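Local coordinates for protein bacterial regulatory proteins, TetR family (Nitrosomonas europaea, PDB 3NI7) that probably binds DNA through an N-terminal helix-turn-helix domain and regulates transcription, as members of the TetR family generally do, at residues Val28-Ile33 with Asp52-Ala57; Asp32-Leu37 with Asp42-Tyr47; Ile90-Leu95 with Arg172-Phe177; Thr153-Met158 with Arg180-Ala185. All blocks are in the same frame, centred on the assembly; numbering follows the deposited sequence. Where two conformers were deposited one is given.

Interaction 1 of 4, residues Val28-Ile33 with Asp52-Ala57; sequences VRLYDI and DELIDA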
loop_
_atom_site.group_PDB
_atom_site.type_symbol
_atom_site.label_atom_id
_atom_site.label_comp_id
_atom_site.label_asym_id
_atom_site.label_seq_id
_atom_site.Cartn_x
_atom_site.Cartn_y
_atom_site.Cartn_z
ATOM N N VAL A 28 -11.539 -2.401 -22.917
ATOM C CA VAL A 28 -11.544 -3.796 -23.332
ATOM C C VAL A 28 -12.886 -4.473 -23.066
ATOM O O VAL A 28 -13.336 -4.532 -21.917
ATOM C CB VAL A 28 -10.501 -4.626 -22.603
ATOM C CG1 VAL A 28 -10.733 -6.109 -22.919
ATOM C CG2 VAL A 28 -9.117 -4.202 -22.979
ATOM N N ARG A 29 -13.508 -4.986 -24.129
ATOM C CA ARG A 29 -14.720 -5.816 -24.038
ATOM C C ARG A 29 -14.456 -7.251 -24.500
ATOM O O ARG A 29 -13.553 -7.504 -25.307
ATOM C CB ARG A 29 -15.826 -5.232 -24.904
ATOM C CG ARG A 29 -16.265 -3.847 -24.538
ATOM C CD ARG A 29 -16.889 -3.781 -23.155
ATOM N NE ARG A 29 -17.061 -2.382 -22.771
ATOM C CZ ARG A 29 -16.088 -1.575 -22.356
ATOM N NH1 ARG A 29 -14.842 -2.023 -22.234
ATOM N NH2 ARG A 29 -16.368 -0.308 -22.052
ATOM N N LEU A 30 -15.253 -8.178 -23.979
ATOM C CA LEU A 30 -15.125 -9.590 -24.313
ATOM C C LEU A 30 -15.387 -9.850 -25.792
ATOM O O LEU A 30 -14.703 -10.661 -26.416
ATOM C CB LEU A 30 -16.081 -10.427 -23.460
ATOM C CG LEU A 30 -15.536 -10.952 -22.132
ATOM C CD1 LEU A 30 -14.036 -10.730 -22.038
ATOM C CD2 LEU A 30 -16.254 -10.298 -20.962
ATOM N N TYR A 31 -16.381 -9.168 -26.349
ATOM C CA TYR A 31 -16.727 -9.361 -27.750
ATOM C C TYR A 31 -15.522 -9.040 -28.619
ATOM O O TYR A 31 -15.248 -9.730 -29.600
ATOM C CB TYR A 31 -17.905 -8.469 -28.141
ATOM N N ASP A 32 -14.800 -7.989 -28.247
ATOM C CA ASP A 32 -13.608 -7.586 -28.977
ATOM C C ASP A 32 -12.558 -8.691 -28.916
ATOM O O ASP A 32 -11.874 -8.964 -29.902
ATOM C CB ASP A 32 -13.043 -6.285 -28.408
ATOM C CG ASP A 32 -13.865 -5.074 -28.798
ATOM O OD1 ASP A 32 -14.346 -5.026 -29.949
ATOM O OD2 ASP A 32 -14.032 -4.169 -27.954
ATOM N N ILE A 33 -12.433 -9.323 -27.753
ATOM C CA ILE A 33 -11.454 -10.398 -27.571
ATOM C C ILE A 33 -11.826 -11.494 -28.541
ATOM O O ILE A 33 -10.974 -12.061 -29.240
ATOM C CB ILE A 33 -11.460 -10.964 -26.125
ATOM C CG1 ILE A 33 -11.075 -9.893 -25.101
ATOM C CG2 ILE A 33 -10.499 -12.105 -26.023
ATOM C CD1 ILE A 33 -10.954 -10.392 -23.737
ATOM N N ASP A 52 -13.316 -8.761 -14.711
ATOM C CA ASP A 52 -12.525 -9.081 -13.520
ATOM C C ASP A 52 -11.881 -10.441 -13.668
ATOM O O ASP A 52 -10.748 -10.584 -13.436
ATOM C CB ASP A 52 -13.418 -9.181 -12.272
ATOM C CG ASP A 52 -13.898 -7.830 -11.768
ATOM O OD1 ASP A 52 -13.024 -6.936 -11.590
ATOM O OD2 ASP A 52 -15.144 -7.695 -11.530
ATOM N N GLU A 53 -12.638 -11.467 -14.023
ATOM C CA GLU A 53 -12.109 -12.831 -14.016
ATOM C C GLU A 53 -10.772 -12.878 -14.712
ATOM O O GLU A 53 -9.960 -13.722 -14.375
ATOM C CB GLU A 53 -13.105 -13.823 -14.639
ATOM C CG GLU A 53 -14.282 -14.132 -13.726
ATOM C CD GLU A 53 -15.309 -15.109 -14.330
ATOM O OE1 GLU A 53 -15.062 -15.697 -15.425
ATOM O OE2 GLU A 53 -16.405 -15.285 -13.705
ATOM N N LEU A 54 -10.555 -11.970 -15.672
ATOM C CA LEU A 54 -9.289 -11.880 -16.419
ATOM C C LEU A 54 -8.097 -11.334 -15.587
ATOM O O LEU A 54 -6.941 -11.774 -15.698
ATOM C CB LEU A 54 -9.487 -11.010 -17.670
ATOM C CG LEU A 54 -10.443 -11.512 -18.777
ATOM C CD1 LEU A 54 -11.067 -10.341 -19.521
ATOM C CD2 LEU A 54 -9.687 -12.393 -19.744
ATOM N N ILE A 55 -8.397 -10.341 -14.766
ATOM C CA ILE A 55 -7.436 -9.807 -13.853
ATOM C C ILE A 55 -6.917 -10.956 -13.001
ATOM O O ILE A 55 -5.682 -11.176 -12.885
ATOM C CB ILE A 55 -8.014 -8.685 -12.981
ATOM C CG1 ILE A 55 -8.607 -7.592 -13.878
ATOM C CG2 ILE A 55 -6.881 -8.101 -12.032
ATOM C CD1 ILE A 55 -8.978 -6.321 -13.183
ATOM N N ASP A 56 -7.847 -11.712 -12.432
ATOM C CA ASP A 56 -7.468 -12.920 -11.718
ATOM C C ASP A 56 -6.460 -13.756 -12.492
ATOM O O ASP A 56 -5.350 -13.997 -11.968
ATOM C CB ASP A 56 -8.681 -13.781 -11.382
ATOM C CG ASP A 56 -9.065 -13.659 -9.945
ATOM O OD1 ASP A 56 -8.192 -13.153 -9.189
ATOM O OD2 ASP A 56 -10.208 -14.069 -9.558
ATOM N N ALA A 57 -6.837 -14.179 -13.719
ATOM C CA ALA A 57 -5.939 -15.024 -14.530
ATOM C C ALA A 57 -4.535 -14.379 -14.752
ATOM O O ALA A 57 -3.498 -15.074 -14.775
ATOM C CB ALA A 57 -6.546 -15.345 -15.787
#
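The backbones come nearest at Leu30 and Leu54, CA atoms 10.1 Å apart, between the loop and first helical turn at Val28-Ile33 and the helical segment Asp52-Ala57. The first segment opens the predicted helix-turn-helix of a TetR-type DNA-binding domain; the second belongs to helix 51-69, which in TetR-family proteins links the DNA-binding and C-terminal domains. Arg29 holds the N-cap position of helix 30-36, and its carbonyl O accepts the backbone N-H of Ile33 at 3.2 Å. Its side chain leads away from the other segment, and NH1 bonds to Glu26 O and, weakly, to Val28 O. Between the segments the contact is wholly apolar and small, carried by one leucine reaching toward two residues a helical turn apart. Leu54 has CG anti to its carbonyl carbon (chi1 -65°), which sends the isobutyl group across to helix 30-36. The side chains of Leu30 and Leu54 run past each other in opposite directions. Ile33 also packs on Thr15, Ala16 and Leu19 of helix 7-22, and Leu54 on Phe48, so helix 7-22 closes over the Ile33 side of this mostly buried contact. Leu54 CD1 stands 3.9 Å from Leu30 CD1 and 4.2 Å from Ile33 CD1.

Interaction 2 of 4, residues Asp32-Leu37 with Asp42-Tyr47; sequences DIAARL and DEIRLY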
loop_
_atom_site.group_PDB
_atom_site.type_symbol
_atom_site.label_atom_id
_atom_site.label_comp_id
_atom_site.label_asym_id
_atom_site.label_seq_id
_atom_site.Cartn_x
_atom_site.Cartn_y
_atom_site.Cartn_z
ATOM N N ASP A 32 -14.800 -7.989 -28.247
ATOM C CA ASP A 32 -13.608 -7.586 -28.977
ATOM C C ASP A 32 -12.558 -8.691 -28.916
ATOM O O ASP A 32 -11.874 -8.964 -29.902
ATOM C CB ASP A 32 -13.043 -6.285 -28.408
ATOM C CG ASP A 32 -13.865 -5.074 -28.798
ATOM O OD1 ASP A 32 -14.346 -5.026 -29.949
ATOM O OD2 ASP A 32 -14.032 -4.169 -27.954
ATOM N N ILE A 33 -12.433 -9.323 -27.753
ATOM C CA ILE A 33 -11.454 -10.398 -27.571
ATOM C C ILE A 33 -11.826 -11.494 -28.541
ATOM O O ILE A 33 -10.974 -12.061 -29.240
ATOM C CB ILE A 33 -11.460 -10.964 -26.125
ATOM C CG1 ILE A 33 -11.075 -9.893 -25.101
ATOM C CG2 ILE A 33 -10.499 -12.105 -26.023
ATOM C CD1 ILE A 33 -10.954 -10.392 -23.737
ATOM N N ALA A 34 -13.131 -11.771 -28.544
ATOM C CA ALA A 34 -13.774 -12.757 -29.449
ATOM C C ALA A 34 -13.397 -12.409 -30.879
ATOM O O ALA A 34 -12.957 -13.275 -31.661
ATOM C CB ALA A 34 -15.305 -12.758 -29.262
ATOM N N ALA A 35 -13.569 -11.127 -31.193
ATOM C CA ALA A 35 -13.407 -10.647 -32.548
ATOM C C ALA A 35 -11.931 -10.851 -32.862
ATOM O O ALA A 35 -11.629 -11.547 -33.828
ATOM C CB ALA A 35 -13.831 -9.202 -32.662
ATOM N N ARG A 36 -11.052 -10.422 -31.985
ATOM C CA ARG A 36 -9.653 -10.559 -32.188
ATOM C C ARG A 36 -9.219 -11.973 -32.368
ATOM O O ARG A 36 -8.285 -12.237 -33.067
ATOM C CB ARG A 36 -8.959 -10.048 -30.965
ATOM C CG ARG A 36 -7.904 -9.050 -31.246
ATOM C CD ARG A 36 -6.579 -9.600 -30.970
ATOM N NE ARG A 36 -5.713 -8.467 -30.790
ATOM C CZ ARG A 36 -4.539 -8.476 -30.195
ATOM N NH1 ARG A 36 -4.042 -9.589 -29.691
ATOM N NH2 ARG A 36 -3.877 -7.346 -30.142
ATOM N N LEU A 37 -9.817 -12.899 -31.673
ATOM C CA LEU A 37 -9.365 -14.259 -31.803
ATOM C C LEU A 37 -10.061 -15.005 -32.886
ATOM O O LEU A 37 -9.796 -16.220 -33.044
ATOM C CB LEU A 37 -9.656 -14.976 -30.524
ATOM C CG LEU A 37 -8.529 -14.911 -29.536
ATOM C CD1 LEU A 37 -9.127 -14.952 -28.173
ATOM C CD2 LEU A 37 -7.625 -16.101 -29.847
ATOM N N ASP A 42 -19.793 -16.488 -27.300
ATOM C CA ASP A 42 -20.228 -17.659 -26.530
ATOM C C ASP A 42 -19.021 -18.518 -26.149
ATOM O O ASP A 42 -19.026 -19.179 -25.112
ATOM C CB ASP A 42 -21.258 -18.482 -27.308
ATOM C CG ASP A 42 -22.609 -17.780 -27.390
ATOM O OD1 ASP A 42 -23.668 -18.387 -27.843
ATOM O OD2 ASP A 42 -22.599 -16.602 -26.954
ATOM N N GLU A 43 -18.010 -18.533 -27.004
ATOM C CA GLU A 43 -16.834 -19.330 -26.735
ATOM C C GLU A 43 -15.997 -18.695 -25.641
ATOM O O GLU A 43 -15.489 -19.366 -24.761
ATOM C CB GLU A 43 -15.982 -19.504 -27.980
ATOM C CG GLU A 43 -16.040 -20.908 -28.588
ATOM C CD GLU A 43 -15.119 -21.055 -29.838
ATOM O OE1 GLU A 43 -15.485 -20.573 -30.961
ATOM O OE2 GLU A 43 -14.020 -21.656 -29.664
ATOM N N ILE A 44 -15.842 -17.393 -25.702
ATOM C CA ILE A 44 -15.077 -16.701 -24.670
ATOM C C ILE A 44 -15.706 -16.866 -23.288
ATOM O O ILE A 44 -15.008 -17.087 -22.299
ATOM C CB ILE A 44 -14.972 -15.210 -24.961
ATOM C CG1 ILE A 44 -14.191 -14.983 -26.249
ATOM C CG2 ILE A 44 -14.255 -14.526 -23.841
ATOM C CD1 ILE A 44 -13.046 -15.972 -26.441
ATOM N N ARG A 45 -17.031 -16.802 -23.226
ATOM C CA ARG A 45 -17.677 -16.757 -21.957
ATOM C C ARG A 45 -17.664 -18.125 -21.292
ATOM O O ARG A 45 -17.889 -18.198 -20.100
ATOM C CB ARG A 45 -19.071 -16.159 -22.079
ATOM C CG ARG A 45 -19.079 -14.656 -22.303
ATOM C CD ARG A 45 -20.458 -13.990 -22.182
ATOM N NE ARG A 45 -21.187 -14.360 -20.953
ATOM C CZ ARG A 45 -21.295 -13.618 -19.845
ATOM N NH1 ARG A 45 -20.719 -12.413 -19.756
ATOM N NH2 ARG A 45 -21.964 -14.096 -18.788
ATOM N N LEU A 46 -17.349 -19.194 -22.019
ATOM C CA LEU A 46 -17.086 -20.471 -21.358
ATOM C C LEU A 46 -15.970 -20.270 -20.311
ATOM O O LEU A 46 -16.059 -20.729 -19.180
ATOM C CB LEU A 46 -16.645 -21.528 -22.354
ATOM C CG LEU A 46 -17.706 -22.252 -23.206
ATOM C CD1 LEU A 46 -17.034 -22.979 -24.378
ATOM C CD2 LEU A 46 -18.611 -23.252 -22.446
ATOM N N TYR A 47 -14.922 -19.548 -20.713
ATOM C CA TYR A 47 -13.753 -19.330 -19.885
ATOM C C TYR A 47 -13.916 -18.152 -18.979
ATOM O O TYR A 47 -13.610 -18.233 -17.830
ATOM C CB TYR A 47 -12.535 -19.095 -20.754
ATOM C CG TYR A 47 -12.247 -20.291 -21.578
ATOM C CD1 TYR A 47 -11.483 -21.329 -21.076
ATOM C CD2 TYR A 47 -12.774 -20.414 -22.820
ATOM C CE1 TYR A 47 -11.233 -22.456 -21.798
ATOM C CE2 TYR A 47 -12.512 -21.522 -23.573
ATOM C CZ TYR A 47 -11.739 -22.561 -23.042
ATOM O OH TYR A 47 -11.480 -23.728 -23.742
#
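Ile44 packs against Ala34 and Leu37, laying its CG1-CD1 branch along helix 30-36. The helices come closest at Ala34 and Ile44, whose CA atoms are 6.3 Å apart; the small methyl side chain of Ala34 suits so near an approach. In Ile44, CG1 is anti to the carbonyl carbon (chi1 -64°) while CG2 is anti to the backbone N. This rotation sets CG1 against the alanine, 3.9 Å from Ala34 CB and equally far from Ala34 CA, so the methylene rests on the helix backbone as well as on the methyl group. A second torsion of -36° carries the terminal methyl on toward the end of the first helix. There Ile44 CD1 meets Leu37 CD1 at 4.4 Å, a looser touch at the partly exposed border. The CG2 branch of Ile44 packs instead near Leu30 CG, one turn before Ala34. Ser40 OG accepts a hydrogen bond from Glu43 N near the start of the second helix. Two short helices joined by a tight turn and packed through small and branched apolar residues match the predicted helix-turn-helix, in which the second helix is the recognition helix of TetR relatives.

Interaction 3 of 4, residues Ile90-Leu95 with Arg172-Phe177; sequences IWLDAL and RHTRQF
Asp93 OD2 and Arg175 NH1 form a salt bridge of 3.6 Å, long enough to be mainly electrostatic. OD1 of Asp93 lies almost as near the same NH1, at 3.7 Å, so the nitrogen faces both carboxylate oxygens. OD2 sits at the edge of the guanidinium, near its plane, while the carboxylate plane is turned 41° from it. The two side chains cross at about a right angle. A bend at chi3 of Arg175 (70°) brings the guanidinium round to the aspartate. This pair borders the packing of helix 80-96 against helix 172-187, two members of the all-helical C-terminal domain of a TetR-type regulator. Deeper in, Leu92 and Thr174 point toward each other, with Leu92 CD1 4.4 Å from Thr174 CG2. Leu92 also packs on Phe160 and Trp163, and Thr174 on Thr159, so helix 149-164 lines the inner side of this contact. A further polar tie between the two helices is the hydrogen bond from His85 NE2 to Arg175 O.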
loop_
_atom_site.group_PDB
_atom_site.type_symbol
_atom_site.label_atom_id
_atom_site.label_comp_id
_atom_site.label_asym_id
_atom_site.label_seq_id
_atom_site.Cartn_x
_atom_site.Cartn_y
_atom_site.Cartn_z
ATOM N N ILE A 90 10.507 -12.145 -9.989
ATOM C CA ILE A 90 9.832 -13.002 -10.986
ATOM C C ILE A 90 8.381 -12.582 -11.127
ATOM O O ILE A 90 7.838 -12.435 -12.200
ATOM C CB ILE A 90 9.824 -14.477 -10.594
ATOM C CG1 ILE A 90 11.214 -15.079 -10.655
ATOM C CG2 ILE A 90 9.012 -15.229 -11.570
ATOM C CD1 ILE A 90 11.668 -15.366 -12.061
ATOM N N TRP A 91 7.748 -12.358 -10.015
ATOM C CA TRP A 91 6.357 -11.955 -10.057
ATOM C C TRP A 91 6.233 -10.648 -10.841
ATOM O O TRP A 91 5.367 -10.516 -11.704
ATOM C CB TRP A 91 5.870 -11.754 -8.628
ATOM C CG TRP A 91 4.446 -11.720 -8.450
ATOM C CD1 TRP A 91 3.612 -12.759 -8.534
ATOM C CD2 TRP A 91 3.665 -10.593 -8.054
ATOM N NE1 TRP A 91 2.320 -12.361 -8.252
ATOM C CE2 TRP A 91 2.326 -11.030 -7.960
ATOM C CE3 TRP A 91 3.966 -9.252 -7.766
ATOM C CZ2 TRP A 91 1.283 -10.184 -7.623
ATOM C CZ3 TRP A 91 2.947 -8.396 -7.435
ATOM C CH2 TRP A 91 1.603 -8.864 -7.371
ATOM N N LEU A 92 7.097 -9.672 -10.554
ATOM C CA LEU A 92 6.923 -8.376 -11.228
ATOM C C LEU A 92 7.341 -8.401 -12.687
ATOM O O LEU A 92 6.730 -7.732 -13.520
ATOM C CB LEU A 92 7.597 -7.282 -10.474
ATOM C CG LEU A 92 6.865 -6.939 -9.164
ATOM C CD1 LEU A 92 7.868 -6.407 -8.130
ATOM C CD2 LEU A 92 5.764 -5.926 -9.409
ATOM N N ASP A 93 8.330 -9.224 -13.002
ATOM C CA ASP A 93 8.715 -9.442 -14.376
ATOM C C ASP A 93 7.558 -10.083 -15.172
ATOM O O ASP A 93 7.230 -9.675 -16.284
ATOM C CB ASP A 93 9.977 -10.301 -14.443
ATOM C CG ASP A 93 11.236 -9.517 -14.070
ATOM O OD1 ASP A 93 11.144 -8.300 -13.746
ATOM O OD2 ASP A 93 12.328 -10.126 -14.088
ATOM N N ALA A 94 6.935 -11.091 -14.572
ATOM C CA ALA A 94 5.796 -11.698 -15.151
ATOM C C ALA A 94 4.771 -10.613 -15.516
ATOM O O ALA A 94 4.310 -10.493 -16.688
ATOM C CB ALA A 94 5.216 -12.672 -14.199
ATOM N N LEU A 95 4.417 -9.810 -14.527
ATOM C CA LEU A 95 3.440 -8.738 -14.767
ATOM C C LEU A 95 3.980 -7.745 -15.751
ATOM O O LEU A 95 3.238 -7.140 -16.517
ATOM C CB LEU A 95 3.112 -7.998 -13.466
ATOM C CG LEU A 95 2.468 -8.897 -12.384
ATOM C CD1 LEU A 95 2.242 -8.207 -11.026
ATOM C CD2 LEU A 95 1.171 -9.444 -12.903
ATOM N N ARG A 172 15.339 -1.728 -13.218
ATOM C CA ARG A 172 16.536 -1.559 -12.422
ATOM C C ARG A 172 16.166 -0.897 -11.086
ATOM O O ARG A 172 16.525 -1.405 -10.016
ATOM C CB ARG A 172 17.559 -0.677 -13.170
ATOM N N HIS A 173 15.407 0.198 -11.158
ATOM C CA HIS A 173 15.194 1.037 -9.997
ATOM C C HIS A 173 14.455 0.234 -8.932
ATOM O O HIS A 173 14.868 0.267 -7.765
ATOM C CB HIS A 173 14.443 2.329 -10.332
ATOM C CG HIS A 173 15.291 3.395 -10.953
ATOM N ND1 HIS A 173 14.888 4.127 -12.049
ATOM C CD2 HIS A 173 16.514 3.869 -10.622
ATOM C CE1 HIS A 173 15.828 5.001 -12.375
ATOM N NE2 HIS A 173 16.831 4.859 -11.529
ATOM N N THR A 174 13.383 -0.473 -9.326
ATOM C CA THR A 174 12.638 -1.358 -8.438
ATOM C C THR A 174 13.513 -2.437 -7.810
ATOM O O THR A 174 13.440 -2.668 -6.643
ATOM C CB THR A 174 11.479 -2.106 -9.201
ATOM O OG1 THR A 174 10.545 -1.165 -9.781
ATOM C CG2 THR A 174 10.752 -3.036 -8.265
ATOM N N ARG A 175 14.329 -3.109 -8.600
ATOM C CA ARG A 175 15.190 -4.192 -8.112
ATOM C C ARG A 175 16.036 -3.689 -6.977
ATOM O O ARG A 175 16.073 -4.299 -5.903
ATOM C CB ARG A 175 16.109 -4.734 -9.220
ATOM C CG ARG A 175 15.366 -4.955 -10.604
ATOM C CD ARG A 175 16.212 -5.704 -11.626
ATOM N NE ARG A 175 16.359 -7.094 -11.215
ATOM C CZ ARG A 175 15.589 -8.086 -11.657
ATOM N NH1 ARG A 175 14.603 -7.867 -12.562
ATOM N NH2 ARG A 175 15.801 -9.314 -11.193
ATOM N N GLN A 176 16.704 -2.566 -7.197
ATOM C CA GLN A 176 17.518 -1.948 -6.139
ATOM C C GLN A 176 16.685 -1.526 -4.947
ATOM O O GLN A 176 17.060 -1.809 -3.813
ATOM C CB GLN A 176 18.252 -0.746 -6.675
ATOM C CG GLN A 176 19.487 -0.395 -5.844
ATOM C CD GLN A 176 20.273 0.711 -6.447
ATOM O OE1 GLN A 176 21.214 1.148 -5.867
ATOM N NE2 GLN A 176 19.875 1.161 -7.642
ATOM N N PHE A 177 15.541 -0.897 -5.208
ATOM C CA PHE A 177 14.626 -0.453 -4.138
ATOM C C PHE A 177 14.239 -1.602 -3.228
ATOM O O PHE A 177 14.307 -1.486 -2.016
ATOM C CB PHE A 177 13.384 0.208 -4.732
ATOM C CG PHE A 177 12.306 0.470 -3.741
ATOM C CD1 PHE A 177 11.357 -0.515 -3.438
ATOM C CD2 PHE A 177 12.187 1.709 -3.147
ATOM C CE1 PHE A 177 10.334 -0.255 -2.520
ATOM C CE2 PHE A 177 11.158 1.975 -2.234
ATOM C CZ PHE A 177 10.238 1.005 -1.920
#

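Interaction 4 of 4, residues Thr153-Met158 with Arg180-Ala185; sequences TTIYLM and RHLTMA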
loop_
_atom_site.group_PDB
_atom_site.type_symbol
_atom_site.label_atom_id
_atom_site.label_comp_id
_atom_site.label_asym_id
_atom_site.label_seq_id
_atom_site.Cartn_x
_atom_site.Cartn_y
_atom_site.Cartn_z
ATOM N N THR A 153 5.011 -7.263 4.325
ATOM C CA THR A 153 3.842 -6.860 3.568
ATOM C C THR A 153 4.028 -5.447 3.105
ATOM O O THR A 153 3.800 -5.136 1.928
ATOM C CB THR A 153 2.499 -6.937 4.368
ATOM O OG1 THR A 153 2.237 -8.299 4.725
ATOM C CG2 THR A 153 1.365 -6.458 3.510
ATOM N N THR A 154 4.430 -4.588 4.038
ATOM C CA THR A 154 4.517 -3.187 3.734
ATOM C C THR A 154 5.512 -3.014 2.636
ATOM O O THR A 154 5.356 -2.161 1.789
ATOM C CB THR A 154 4.922 -2.406 4.928
ATOM O OG1 THR A 154 3.874 -2.525 5.914
ATOM C CG2 THR A 154 5.133 -0.936 4.552
ATOM N N ILE A 155 6.525 -3.865 2.620
ATOM C CA ILE A 155 7.541 -3.763 1.573
ATOM C C ILE A 155 7.008 -4.246 0.248
ATOM O O ILE A 155 7.261 -3.654 -0.814
ATOM C CB ILE A 155 8.863 -4.517 1.923
ATOM C CG1 ILE A 155 9.600 -3.821 3.108
ATOM C CG2 ILE A 155 9.793 -4.525 0.721
ATOM C CD1 ILE A 155 10.617 -4.714 3.897
ATOM N N TYR A 156 6.269 -5.335 0.289
ATOM C CA TYR A 156 5.794 -5.914 -0.969
ATOM C C TYR A 156 4.778 -4.982 -1.612
ATOM O O TYR A 156 4.899 -4.607 -2.754
ATOM C CB TYR A 156 5.319 -7.292 -0.733
ATOM C CG TYR A 156 4.503 -7.889 -1.797
ATOM C CD1 TYR A 156 5.067 -8.578 -2.872
ATOM C CD2 TYR A 156 3.117 -7.868 -1.680
ATOM C CE1 TYR A 156 4.241 -9.182 -3.853
ATOM C CE2 TYR A 156 2.298 -8.443 -2.636
ATOM C CZ TYR A 156 2.854 -9.096 -3.702
ATOM O OH TYR A 156 1.924 -9.652 -4.551
ATOM N N LEU A 157 3.886 -4.464 -0.818
ATOM C CA LEU A 157 3.041 -3.393 -1.296
ATOM C C LEU A 157 3.802 -2.219 -1.898
ATOM O O LEU A 157 3.549 -1.826 -3.021
ATOM C CB LEU A 157 2.155 -2.883 -0.160
ATOM C CG LEU A 157 1.028 -3.867 0.128
ATOM C CD1 LEU A 157 0.008 -3.274 1.032
ATOM C CD2 LEU A 157 0.396 -4.199 -1.131
HETATM N N MSE A 158 4.721 -1.636 -1.142
HETATM C CA MSE A 158 5.371 -0.400 -1.596
HETATM C C MSE A 158 6.153 -0.610 -2.870
HETATM O O MSE A 158 6.045 0.170 -3.826
HETATM C CB MSE A 158 6.332 0.105 -0.575
HETATM C CG MSE A 158 5.833 1.197 0.315
HETATM SE SE MSE A 158 7.528 1.800 1.286
HETATM C CE MSE A 158 6.793 3.427 2.185
ATOM N N ARG A 180 17.209 -3.021 -1.161
ATOM C CA ARG A 180 17.581 -2.241 -0.023
ATOM C C ARG A 180 16.652 -2.402 1.132
ATOM O O ARG A 180 17.083 -2.699 2.233
ATOM C CB ARG A 180 17.688 -0.786 -0.420
ATOM C CG ARG A 180 19.006 -0.521 -1.011
ATOM C CD ARG A 180 19.024 0.670 -1.911
ATOM N NE ARG A 180 20.349 0.726 -2.538
ATOM C CZ ARG A 180 20.982 1.816 -2.942
ATOM N NH1 ARG A 180 20.417 2.963 -2.838
ATOM N NH2 ARG A 180 22.207 1.782 -3.442
ATOM N N HIS A 181 15.372 -2.257 0.891
ATOM C CA HIS A 181 14.439 -2.340 1.997
ATOM C C HIS A 181 14.467 -3.719 2.644
ATOM O O HIS A 181 14.305 -3.848 3.861
ATOM C CB HIS A 181 13.042 -1.960 1.548
ATOM C CG HIS A 181 12.887 -0.500 1.299
ATOM N ND1 HIS A 181 13.321 0.110 0.142
ATOM C CD2 HIS A 181 12.384 0.485 2.077
ATOM C CE1 HIS A 181 13.080 1.410 0.211
ATOM N NE2 HIS A 181 12.525 1.669 1.381
ATOM N N LEU A 182 14.659 -4.753 1.837
ATOM C CA LEU A 182 14.697 -6.103 2.376
ATOM C C LEU A 182 15.897 -6.294 3.198
ATOM O O LEU A 182 15.818 -6.914 4.240
ATOM C CB LEU A 182 14.684 -7.169 1.288
ATOM C CG LEU A 182 13.363 -7.534 0.606
ATOM C CD1 LEU A 182 13.654 -8.669 -0.418
ATOM C CD2 LEU A 182 12.318 -7.934 1.614
ATOM N N THR A 183 17.013 -5.736 2.726
ATOM C CA THR A 183 18.264 -5.772 3.467
ATOM C C THR A 183 18.277 -4.950 4.736
ATOM O O THR A 183 18.620 -5.481 5.784
ATOM C CB THR A 183 19.393 -5.331 2.610
ATOM O OG1 THR A 183 19.258 -5.934 1.332
ATOM C CG2 THR A 183 20.687 -5.794 3.205
HETATM N N MSE A 184 17.924 -3.669 4.632
HETATM C CA MSE A 184 17.896 -2.782 5.801
HETATM C C MSE A 184 17.044 -3.445 6.872
HETATM O O MSE A 184 17.493 -3.656 7.995
HETATM C CB MSE A 184 17.365 -1.374 5.451
HETATM C CG MSE A 184 18.469 -0.315 5.170
HETATM SE SE MSE A 184 17.950 1.323 4.133
HETATM C CE MSE A 184 16.432 0.514 3.184
ATOM N N ALA A 185 15.830 -3.811 6.486
ATOM C CA ALA A 185 14.847 -4.478 7.370
ATOM C C ALA A 185 15.350 -5.763 8.067
ATOM O O ALA A 185 15.093 -5.947 9.265
ATOM C CB ALA A 185 13.607 -4.800 6.574
#
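Helix segments Thr153-Met158 and Arg180-Ala185 run nearly antiparallel, at 166°, with their axes 10.5 Å apart at closest approach and Ile155 opposite His181. Ile155 carries the packing: with CG1 anti to the carbonyl carbon (chi1 -68°), its longer branch extends between side chains of the other helix. CD1 of Ile155 lies 3.8 Å from His181 O, 4.0 Å from Ala185 CB and 4.3 Å from Leu182 CD2, thus meeting three residues around one helical turn. Lower on the same branch, Ile155 CG1 is 4.2 Å from His181 CB. The selenium of selenomethionine Met158 stands 5.4 Å from the centre of the His181 ring, at an oblique 34° from the ring normal. His181 ND1 is hydrogen-bonded to Phe177 O one turn earlier, fixing the imidazole against its own helix. Thr153, Thr154, Leu157 and His181 also pack on the second subunit, with Leu157 meeting Leu157 of that chain. The antiparallel pair belongs to the all-helical C-terminal domain, through which TetR-family regulators commonly dimerise, here with helix 149-164 meeting the second subunit.

From the N terminus, interactions 1 and 2 start on the same helix, 30-36. Interaction 2 closes the short turn to helix 41-47 and nests inside interaction 1, which reaches past helix 41-47 to helix 51-69. Their centres are 9 Å apart and they touch, tying helices 30-36, 41-47 and 51-69 together around the probable DNA-binding motif. Helix 51-69 then leads into the C-terminal domain. Interaction 3 closes the long excursion from helix 80-96 to helix 172-187, and interaction 4 crosses it in sequence, joining helix 149-164 to the same last helix. Their centres are 13 Å apart, whereas those of interactions 2 and 4 are 40 Å apart, on opposite sides of the chain's centre.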